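Local coordinates for WbbZ protein (Klebsiella pneumoniae subsp. pneumoniae NTUH-K2044, PDB 6X1L) that is of unproven function but probably transfers pyruvyl groups to a polysaccharide, at residues D155-K158 / Y159-L162; T225-L228 / H229-I232. All coordinates share one frame; numbering follows the deposited sequence.

Contact 1: residues D155-K158 / Y159-L162; sequences DLNK and YLSL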
# COMPACT_ATOMS: atom_id res chain seq x y z
N ASP A 155 -16.65 6.55 0.70
CA ASP A 155 -17.19 6.85 -0.63
C ASP A 155 -16.63 5.82 -1.61
O ASP A 155 -15.71 6.08 -2.39
CB ASP A 155 -16.85 8.27 -1.04
CG ASP A 155 -17.50 8.68 -2.35
OD1 ASP A 155 -18.35 7.91 -2.85
OD2 ASP A 155 -17.16 9.76 -2.87
N LEU A 156 -17.25 4.64 -1.60
CA LEU A 156 -16.63 3.43 -2.14
C LEU A 156 -16.29 3.54 -3.62
O LEU A 156 -15.28 2.98 -4.06
CB LEU A 156 -17.55 2.23 -1.89
CG LEU A 156 -17.05 0.84 -2.25
CD1 LEU A 156 -15.81 0.49 -1.45
CD2 LEU A 156 -18.14 -0.19 -2.03
N ASN A 157 -17.10 4.25 -4.40
CA ASN A 157 -16.96 4.17 -5.85
C ASN A 157 -15.69 4.83 -6.37
O ASN A 157 -15.27 4.53 -7.50
CB ASN A 157 -18.18 4.78 -6.53
CG ASN A 157 -19.40 3.88 -6.46
OD1 ASN A 157 -20.09 3.83 -5.45
ND2 ASN A 157 -19.65 3.15 -7.54
N LYS A 158 -15.05 5.70 -5.59
CA LYS A 158 -13.80 6.30 -6.04
C LYS A 158 -12.58 5.46 -5.67
O LYS A 158 -11.46 5.83 -6.04
CB LYS A 158 -13.65 7.72 -5.48
CG LYS A 158 -13.42 7.80 -3.99
CD LYS A 158 -13.30 9.25 -3.56
CE LYS A 158 -13.09 9.37 -2.07
NZ LYS A 158 -12.98 10.79 -1.65
N TYR A 159 -12.77 4.34 -4.98
CA TYR A 159 -11.70 3.42 -4.64
C TYR A 159 -11.69 2.17 -5.51
O TYR A 159 -10.69 1.44 -5.51
CB TYR A 159 -11.80 2.99 -3.17
CG TYR A 159 -11.75 4.13 -2.18
CD1 TYR A 159 -12.90 4.84 -1.84
CD2 TYR A 159 -10.55 4.50 -1.58
CE1 TYR A 159 -12.86 5.88 -0.94
CE2 TYR A 159 -10.50 5.54 -0.67
CZ TYR A 159 -11.66 6.23 -0.35
OH TYR A 159 -11.62 7.27 0.55
N LEU A 160 -12.77 1.89 -6.23
CA LEU A 160 -12.93 0.62 -6.92
C LEU A 160 -12.07 0.57 -8.18
O LEU A 160 -11.90 1.57 -8.88
CB LEU A 160 -14.39 0.38 -7.28
CG LEU A 160 -15.39 0.39 -6.12
CD1 LEU A 160 -16.82 0.18 -6.61
CD2 LEU A 160 -15.02 -0.66 -5.08
N SER A 161 -11.53 -0.61 -8.46
CA SER A 161 -10.87 -0.87 -9.73
C SER A 161 -11.81 -1.49 -10.75
O SER A 161 -11.53 -1.41 -11.96
CB SER A 161 -9.67 -1.79 -9.53
OG SER A 161 -10.08 -3.11 -9.21
N LEU A 162 -12.91 -2.10 -10.30
CA LEU A 162 -13.87 -2.79 -11.16
C LEU A 162 -13.24 -3.95 -11.91
O LEU A 162 -13.71 -4.36 -12.97
CB LEU A 162 -14.55 -1.82 -12.14
CG LEU A 162 -15.33 -0.68 -11.49
CD1 LEU A 162 -16.11 0.10 -12.54
CD2 LEU A 162 -16.26 -1.23 -10.42
O HOH W 1 -12.65 4.17 -8.56

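Contact 2: residues T225-L228 / H229-I232; sequences TDRL and HVAI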
# COMPACT_ATOMS: atom_id res chain seq x y z
N THR A 225 -11.63 -13.86 7.30
CA THR A 225 -10.76 -12.94 8.01
C THR A 225 -11.15 -12.83 9.48
O THR A 225 -12.29 -13.08 9.86
CB THR A 225 -10.77 -11.55 7.37
OG1 THR A 225 -9.83 -10.70 8.03
CG2 THR A 225 -12.16 -10.92 7.46
N ASP A 226 -10.15 -12.47 10.30
CA ASP A 226 -10.35 -11.99 11.67
C ASP A 226 -9.91 -10.54 11.81
O ASP A 226 -9.63 -10.07 12.92
CB ASP A 226 -9.59 -12.88 12.66
CG ASP A 226 -8.06 -12.82 12.48
OD1 ASP A 226 -7.58 -12.10 11.59
OD2 ASP A 226 -7.34 -13.51 13.23
N ARG A 227 -9.82 -9.83 10.69
CA ARG A 227 -9.41 -8.43 10.64
C ARG A 227 -10.64 -7.58 10.37
O ARG A 227 -11.26 -7.70 9.31
CB ARG A 227 -8.36 -8.21 9.55
CG ARG A 227 -7.01 -8.84 9.82
CD ARG A 227 -6.28 -8.09 10.93
NE ARG A 227 -4.84 -8.32 10.88
CZ ARG A 227 -3.98 -7.83 11.77
NH1 ARG A 227 -4.42 -7.09 12.78
NH2 ARG A 227 -2.69 -8.09 11.65
N LEU A 228 -10.98 -6.71 11.33
CA LEU A 228 -12.25 -5.99 11.29
C LEU A 228 -12.45 -5.27 9.96
O LEU A 228 -13.48 -5.44 9.30
CB LEU A 228 -12.32 -5.00 12.45
CG LEU A 228 -13.60 -4.16 12.50
CD1 LEU A 228 -14.82 -5.05 12.59
CD2 LEU A 228 -13.54 -3.19 13.67
N HIS A 229 -11.48 -4.46 9.55
CA HIS A 229 -11.72 -3.62 8.40
C HIS A 229 -11.52 -4.34 7.07
O HIS A 229 -12.02 -3.86 6.05
CB HIS A 229 -10.86 -2.36 8.49
CG HIS A 229 -11.38 -1.40 9.52
ND1 HIS A 229 -11.02 -1.47 10.85
CD2 HIS A 229 -12.28 -0.40 9.42
CE1 HIS A 229 -11.66 -0.53 11.52
NE2 HIS A 229 -12.43 0.14 10.67
N VAL A 230 -10.86 -5.49 7.07
CA VAL A 230 -11.00 -6.40 5.93
C VAL A 230 -12.44 -6.88 5.83
O VAL A 230 -13.05 -6.85 4.75
CB VAL A 230 -10.03 -7.59 6.07
CG1 VAL A 230 -10.30 -8.61 4.97
CG2 VAL A 230 -8.59 -7.11 6.01
N ALA A 231 -13.02 -7.31 6.95
CA ALA A 231 -14.41 -7.74 6.94
C ALA A 231 -15.34 -6.62 6.52
O ALA A 231 -16.29 -6.84 5.75
CB ALA A 231 -14.80 -8.28 8.32
N ILE A 232 -15.09 -5.40 7.00
CA ILE A 232 -15.93 -4.26 6.63
C ILE A 232 -15.80 -3.97 5.14
O ILE A 232 -16.81 -3.82 4.43
CB ILE A 232 -15.59 -3.03 7.49
CG1 ILE A 232 -16.15 -3.21 8.91
CG2 ILE A 232 -16.14 -1.77 6.86
CD1 ILE A 232 -15.73 -2.12 9.86

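Contact 1: residues D155-K158 / Y159-L162
Tyr159 turns its ring edge to the backbone of Asp155 and Leu156, with CD1 3.1 Å from Asp155 O close to the ring plane. Its own amide closes the turn: Tyr159 N donates to Leu156 O at 3.0 Å, with an N-H...O angle of 158°. Leu160 CG sits 3.3 Å from the same oxygen, and its CD2 meets Leu156 CG at 3.8 Å, a small apolar pair beside the turn. Lys158 runs alongside the phenol with its chain extended beyond CG; because CG stands between backbone N and carbonyl carbon (chi1 69°), the aliphatic part follows the ring, CG lying 3.6 Å from Tyr159 CE1. Water 1 donates to both Asn157 O (2.8 Å) and Leu160 O (2.7 Å), linking the turn to the residues that follow it. Farther out, Asp44 fixes both polar ends, forming a salt bridge with Lys158 NZ and a hydrogen bond with Tyr159 OH, while Ile214 of helix 203-218 touches Leu156 and Tyr159. Residues 156-158 form a short 3-10 turn, and the chain beyond it runs on as loop, between strands 144-146 and 167-172, joining the two parallel sheets of this GT-B-clan protein.

Contact 2: residues T225-L228 / H229-I232
Thr225 and Val230 pack against each other where the strand 220-225 gives way to helix 228-236: Thr225 OG1 lies 3.7 Å from Val230 CB, and Thr225 CG2 reaches Ala231 CB at 3.8 Å. This is the tight, buried side, where Phe243 of strand 240-243 touches Thr225, Ala231 and Leu228. A chi1 of -175° swings Thr225 OG1 away from its own N, where it accepts from Arg227 N at 2.8 Å, an ST turn that shapes the chain just before the helix; the hydroxyl is also hydrogen-bonded to Cys172 O. Arg227 occupies the N-cap position, and its O accepts from Ala231 N at 3.0 Å, nearly straight at 168°. One residue on, Ile232 N donates to Leu228 O at 2.8 Å. Leu228 belongs to the packed part too, its CG over one face of the His229 ring and 4.0 Å from Ile232 CD1. The looser part is the Arg227 side chain, of which CB alone touches the helix segment, 3.7 Å from Val230 CG2, before the chain bends at chi2 and leads away to a salt bridge with Asp190. His229 NE2 is hydrogen-bonded to Asp149, a bond that would limit rotation of the ring.

Contact 1 lies at the surface, its centre about 19 Å from the chain centre, whereas contact 2 is buried, about 12 Å from it; their centres are about 18 Å apart and their nearest atoms about 7 Å, without touching. They hold different elements: residues 155-162 rest on helix 203-218 in the loop between the two sheets, and residues 225-232 join a strand of the four-stranded sheet to its following helix. Both send a basic side chain to an outside acid. The difference lies in a bridging water and a single turn-closing bond in contact 1, against consecutive helical bonds and buried aliphatic packing in contact 2. Phe204 of the second subunit packs on Ser161, but no other chain touches contact 2.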